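Local coordinates for aminotransferase, class IV (Brucella abortus, PDB 4TVI), which probably transfers the amino group of leucine, isoleucine or valine to 2-oxoglutarate, using pyridoxal 5'-phosphate carried on a lysine, at residues F160-T165 / D271-T276; L262-F267 / I286-R291. All blocks are in the same frame, centred on the assembly; numbering follows the deposited sequence.

Contact 1. Residues F160-T165 / D271-T276; sequences FTITTT and DEIFST
Ile273 and Ser275 reach from the strand 272-276 toward Ile162 and Phe160, and the two strands meet through these side chains alone, with their closest CA atoms, those of Phe160 and Phe274, still 9.0 Å apart. The segment 271-276 opens with a classic beta bulge: Asp271 and Glu272 both face Val223 of the antiparallel neighbour 219-224, and Glu272 hydrogen-bonds to Thr299 OG1 and Val298 N. Ile273 touches first. Its extended CG1 branch (chi2 179°) ends in a methyl-to-methyl meeting, with CD1 4.3 Å from CD1 of Ile162, whose own CG1 branch is likewise stretched out. Phe274 points the other way, where its ring lies nearly parallel to that of Phe221. Ser275 turns back toward Phe160. Its OG approaches the rim of the phenyl ring in the ring plane, 3.6 Å from Phe160 CE1 and equally near CZ, meeting C-H groups and not the face. Phe160 carries its CG between the backbone N and carbonyl carbon (chi1 61°), and this swings the far end of the ring to the serine although the CB itself does not aim there. The buried hydroxyl also makes a weak hydrogen bond with Val283 O. Strand 281-288 runs between the two, parallel to 160-164 and antiparallel to 272-277, making them next-nearest neighbours in the mixed sheet that meet across its face without backbone pairing. Val283 and Ile285 pack on Phe160, Ile285 also on Ile273, while strands 202-206 and 219-224 add Leu204 beside Ile162 and Val220 beside Ile273.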
# COMPACT_ATOMS: atom_id res chain seq x y z
N PHE A 160 4.59 3.97 -26.32
CA PHE A 160 4.39 2.62 -25.82
C PHE A 160 3.03 2.03 -26.20
O PHE A 160 2.14 2.75 -26.66
CB PHE A 160 4.57 2.57 -24.29
CG PHE A 160 3.60 3.43 -23.53
CD1 PHE A 160 3.89 4.76 -23.27
CD2 PHE A 160 2.41 2.91 -23.06
CE1 PHE A 160 3.00 5.55 -22.55
CE2 PHE A 160 1.51 3.69 -22.35
CZ PHE A 160 1.81 5.01 -22.10
N THR A 161 2.89 0.72 -26.01
CA THR A 161 1.68 0.01 -26.38
C THR A 161 0.84 -0.33 -25.16
O THR A 161 1.35 -0.40 -24.03
CB THR A 161 2.01 -1.30 -27.12
OG1 THR A 161 2.73 -2.18 -26.25
CG2 THR A 161 2.83 -1.01 -28.37
N ILE A 162 -0.46 -0.53 -25.38
CA ILE A 162 -1.36 -0.89 -24.29
C ILE A 162 -2.21 -2.11 -24.62
O ILE A 162 -2.43 -2.46 -25.78
CB ILE A 162 -2.32 0.27 -23.93
CG1 ILE A 162 -3.10 0.73 -25.15
CG2 ILE A 162 -1.55 1.44 -23.32
CD1 ILE A 162 -4.15 1.77 -24.84
N THR A 163 -2.68 -2.76 -23.56
CA THR A 163 -3.65 -3.84 -23.66
C THR A 163 -4.59 -3.66 -22.48
O THR A 163 -4.43 -2.73 -21.69
CB THR A 163 -2.99 -5.23 -23.63
OG1 THR A 163 -3.99 -6.26 -23.74
CG2 THR A 163 -2.23 -5.42 -22.33
N THR A 164 -5.58 -4.53 -22.37
CA THR A 164 -6.49 -4.49 -21.24
C THR A 164 -5.88 -5.26 -20.08
O THR A 164 -4.91 -6.00 -20.25
CB THR A 164 -7.86 -5.08 -21.58
OG1 THR A 164 -7.68 -6.39 -22.14
CG2 THR A 164 -8.57 -4.20 -22.60
N THR A 165 -6.45 -5.07 -18.89
CA THR A 165 -6.01 -5.81 -17.72
C THR A 165 -7.21 -6.40 -16.99
O THR A 165 -8.32 -5.86 -17.04
CB THR A 165 -5.20 -4.92 -16.76
OG1 THR A 165 -4.90 -5.66 -15.57
CG2 THR A 165 -5.98 -3.66 -16.39
N ASP A 271 -8.31 7.87 -33.08
CA ASP A 271 -7.35 8.19 -34.13
C ASP A 271 -5.96 8.23 -33.50
O ASP A 271 -4.98 7.76 -34.08
CB ASP A 271 -7.68 9.52 -34.80
CG ASP A 271 -9.04 9.52 -35.48
OD1 ASP A 271 -9.46 8.44 -35.95
OD2 ASP A 271 -9.68 10.59 -35.55
N GLU A 272 -5.90 8.82 -32.31
CA GLU A 272 -4.66 8.88 -31.54
C GLU A 272 -4.93 8.58 -30.08
O GLU A 272 -6.01 8.85 -29.56
CB GLU A 272 -4.00 10.27 -31.63
CG GLU A 272 -3.98 10.91 -33.01
CD GLU A 272 -3.35 12.30 -32.97
OE1 GLU A 272 -2.55 12.55 -32.04
OE2 GLU A 272 -3.66 13.12 -33.85
N ILE A 273 -3.93 8.03 -29.40
CA ILE A 273 -3.96 7.85 -27.96
C ILE A 273 -2.64 8.35 -27.39
O ILE A 273 -1.57 8.10 -27.95
CB ILE A 273 -4.18 6.37 -27.55
CG1 ILE A 273 -5.41 5.78 -28.25
CG2 ILE A 273 -4.33 6.24 -26.04
CD1 ILE A 273 -5.67 4.31 -27.91
N PHE A 274 -2.71 9.09 -26.28
CA PHE A 274 -1.49 9.49 -25.59
C PHE A 274 -1.68 9.57 -24.08
O PHE A 274 -2.81 9.47 -23.58
CB PHE A 274 -0.96 10.82 -26.15
CG PHE A 274 -1.82 12.02 -25.86
CD1 PHE A 274 -2.82 12.40 -26.75
CD2 PHE A 274 -1.59 12.81 -24.74
CE1 PHE A 274 -3.60 13.52 -26.50
CE2 PHE A 274 -2.37 13.93 -24.49
CZ PHE A 274 -3.37 14.29 -25.38
N SER A 275 -0.58 9.70 -23.36
CA SER A 275 -0.64 9.79 -21.91
C SER A 275 0.07 11.06 -21.43
O SER A 275 0.89 11.63 -22.16
CB SER A 275 -0.02 8.56 -21.26
OG SER A 275 1.38 8.53 -21.45
N THR A 276 -0.28 11.49 -20.23
CA THR A 276 0.40 12.61 -19.59
C THR A 276 0.86 12.20 -18.20
O THR A 276 0.25 11.35 -17.56
CB THR A 276 -0.49 13.87 -19.47
OG1 THR A 276 -1.62 13.58 -18.63
CG2 THR A 276 -0.97 14.33 -20.84

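Contact 2. Residues L262-F267 / I286-R291; sequences LKIEDF and IGFDER
Phe288 pushes its ring end at the short helix that starts at Ile264, and apolar packing makes up most of the contact. CE2 of the ring lies 3.8 Å from Phe267 CB, while CZ lies 4.0 Å from Ile264 CG2, the two side chains crossing at about a right angle. With CG anti to the backbone N (chi1 -171°), the Phe288 ring stands out from its strand far enough to meet both residues. The phenylalanines do not stack: Phe267 offers its CB and backbone, and its ring turns from Phe288, with Lys263 O at its edge.

The carbonyl oxygen Phe267 O comes as near, in the plane of the Phe288 ring at its edge, 3.8 Å from CD2. Arg291 NH1, at the end of a fully extended chain, stays 4.5 Å from this same Phe267 O and makes a weak hydrogen bond to Ala270 O.

Hydrogen bonds within each segment set its shape. At the helix start Asp266 OD2 takes the N-H of the N-cap residue Lys263 almost straight (2.7 Å, 172°) through its anti lone pair. A type II' turn, Phe288 to Arg291, closes the hairpin between strands 281-288 and 291-292.

Arg268, on the same helix, forms a cation-pi contact with Phe288 and a salt bridge to Asp289. Leu204 of strand 202-206 touches Ile264, Phe267 and Phe288, and Val212, Val220 and Met222 of strands 212-215 and 219-224 also pack on the helix.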
# COMPACT_ATOMS: atom_id res chain seq x y z
N LEU A 262 -15.63 7.52 -20.54
CA LEU A 262 -15.16 6.78 -21.70
C LEU A 262 -15.06 5.28 -21.42
O LEU A 262 -14.68 4.87 -20.32
CB LEU A 262 -13.80 7.31 -22.16
CG LEU A 262 -13.73 8.77 -22.60
CD1 LEU A 262 -12.27 9.21 -22.74
CD2 LEU A 262 -14.48 9.00 -23.90
N LYS A 263 -15.41 4.48 -22.41
CA LYS A 263 -15.29 3.03 -22.31
C LYS A 263 -14.13 2.53 -23.16
O LYS A 263 -13.54 3.30 -23.93
CB LYS A 263 -16.60 2.35 -22.72
CG LYS A 263 -17.74 2.59 -21.73
CD LYS A 263 -18.96 1.74 -22.06
CE LYS A 263 -18.62 0.26 -22.10
NZ LYS A 263 -17.95 -0.20 -20.85
N ILE A 264 -13.80 1.25 -23.03
CA ILE A 264 -12.74 0.63 -23.81
C ILE A 264 -13.03 0.82 -25.30
O ILE A 264 -12.13 1.10 -26.09
CB ILE A 264 -12.60 -0.87 -23.50
CG1 ILE A 264 -12.07 -1.09 -22.08
CG2 ILE A 264 -11.66 -1.54 -24.51
CD1 ILE A 264 -10.67 -0.57 -21.86
N GLU A 265 -14.31 0.68 -25.65
CA GLU A 265 -14.76 0.87 -27.02
C GLU A 265 -14.35 2.22 -27.60
O GLU A 265 -13.98 2.31 -28.77
CB GLU A 265 -16.29 0.72 -27.10
CG GLU A 265 -16.79 -0.72 -26.94
CD GLU A 265 -16.75 -1.26 -25.51
OE1 GLU A 265 -16.23 -0.57 -24.60
OE2 GLU A 265 -17.23 -2.39 -25.29
N ASP A 266 -14.39 3.27 -26.79
CA ASP A 266 -13.99 4.61 -27.25
C ASP A 266 -12.53 4.64 -27.69
O ASP A 266 -12.19 5.27 -28.68
CB ASP A 266 -14.22 5.65 -26.15
CG ASP A 266 -15.69 5.91 -25.89
OD1 ASP A 266 -16.36 6.42 -26.81
OD2 ASP A 266 -16.18 5.58 -24.79
N PHE A 267 -11.68 3.94 -26.95
CA PHE A 267 -10.26 3.91 -27.28
C PHE A 267 -9.98 2.97 -28.44
O PHE A 267 -8.98 3.12 -29.15
CB PHE A 267 -9.44 3.54 -26.04
CG PHE A 267 -9.36 4.65 -25.03
CD1 PHE A 267 -10.38 4.87 -24.12
CD2 PHE A 267 -8.26 5.50 -25.02
CE1 PHE A 267 -10.31 5.91 -23.21
CE2 PHE A 267 -8.18 6.54 -24.11
CZ PHE A 267 -9.21 6.74 -23.20
N ILE A 286 1.27 4.04 -29.04
CA ILE A 286 1.42 3.66 -30.44
C ILE A 286 0.86 2.29 -30.78
O ILE A 286 1.14 1.74 -31.84
CB ILE A 286 2.89 3.70 -30.87
CG1 ILE A 286 3.72 2.74 -29.99
CG2 ILE A 286 3.43 5.13 -30.79
CD1 ILE A 286 5.20 2.73 -30.31
N GLY A 287 0.08 1.73 -29.86
CA GLY A 287 -0.52 0.43 -30.07
C GLY A 287 -1.54 0.09 -29.00
O GLY A 287 -1.31 0.30 -27.81
N PHE A 288 -2.68 -0.42 -29.44
CA PHE A 288 -3.70 -0.93 -28.53
C PHE A 288 -4.10 -2.32 -29.02
O PHE A 288 -4.86 -2.45 -29.97
CB PHE A 288 -4.91 0.01 -28.46
CG PHE A 288 -5.91 -0.35 -27.40
CD1 PHE A 288 -5.62 -1.32 -26.45
CD2 PHE A 288 -7.13 0.29 -27.35
CE1 PHE A 288 -6.55 -1.65 -25.47
CE2 PHE A 288 -8.06 -0.03 -26.37
CZ PHE A 288 -7.77 -1.00 -25.43
N ASP A 289 -3.55 -3.34 -28.36
CA ASP A 289 -3.71 -4.72 -28.78
C ASP A 289 -3.36 -4.89 -30.27
O ASP A 289 -2.22 -4.63 -30.67
CB ASP A 289 -5.12 -5.22 -28.48
CG ASP A 289 -5.35 -5.43 -26.98
OD1 ASP A 289 -4.68 -6.30 -26.39
OD2 ASP A 289 -6.21 -4.73 -26.40
N GLU A 290 -4.32 -5.31 -31.08
CA GLU A 290 -4.05 -5.62 -32.48
C GLU A 290 -4.00 -4.39 -33.39
O GLU A 290 -3.64 -4.51 -34.57
CB GLU A 290 -5.09 -6.61 -33.01
CG GLU A 290 -4.79 -8.05 -32.64
CD GLU A 290 -5.87 -9.01 -33.12
OE1 GLU A 290 -6.61 -8.66 -34.06
OE2 GLU A 290 -5.97 -10.12 -32.55
N ARG A 291 -4.37 -3.23 -32.87
CA ARG A 291 -4.39 -2.03 -33.68
C ARG A 291 -3.18 -1.15 -33.39
O ARG A 291 -3.05 -0.59 -32.30
CB ARG A 291 -5.69 -1.24 -33.47
CG ARG A 291 -5.79 0.00 -34.34
CD ARG A 291 -7.08 0.77 -34.10
NE ARG A 291 -7.19 1.89 -35.04
CZ ARG A 291 -7.78 3.05 -34.76
NH1 ARG A 291 -8.33 3.25 -33.57
NH2 ARG A 291 -7.82 4.00 -35.67

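How the contacts relate
The centres of contacts 1 and 2 are about 7 Å apart, on the same side of the chain's centre, and their segments alternate along the sequence: 160-165, 262-267, 271-276, 286-291. Helix 264-268 leads into strand 272-277, which is followed by 281-288, the sheet neighbour of both strands of contact 1. The two contacts touch directly: Ile162 N lies 2.7 Å from Gly287 O, a probable hydrogen bond, and Ile273 CD1 packs 3.7 Å from Phe267 O. Thr163 and Asp289 are also hydrogen-bonded. Contact 1 ties together two strands separated by 281-288, and contact 2 packs helix 264-268 against the end of that same middle strand, all within the class IV aminotransferase family region.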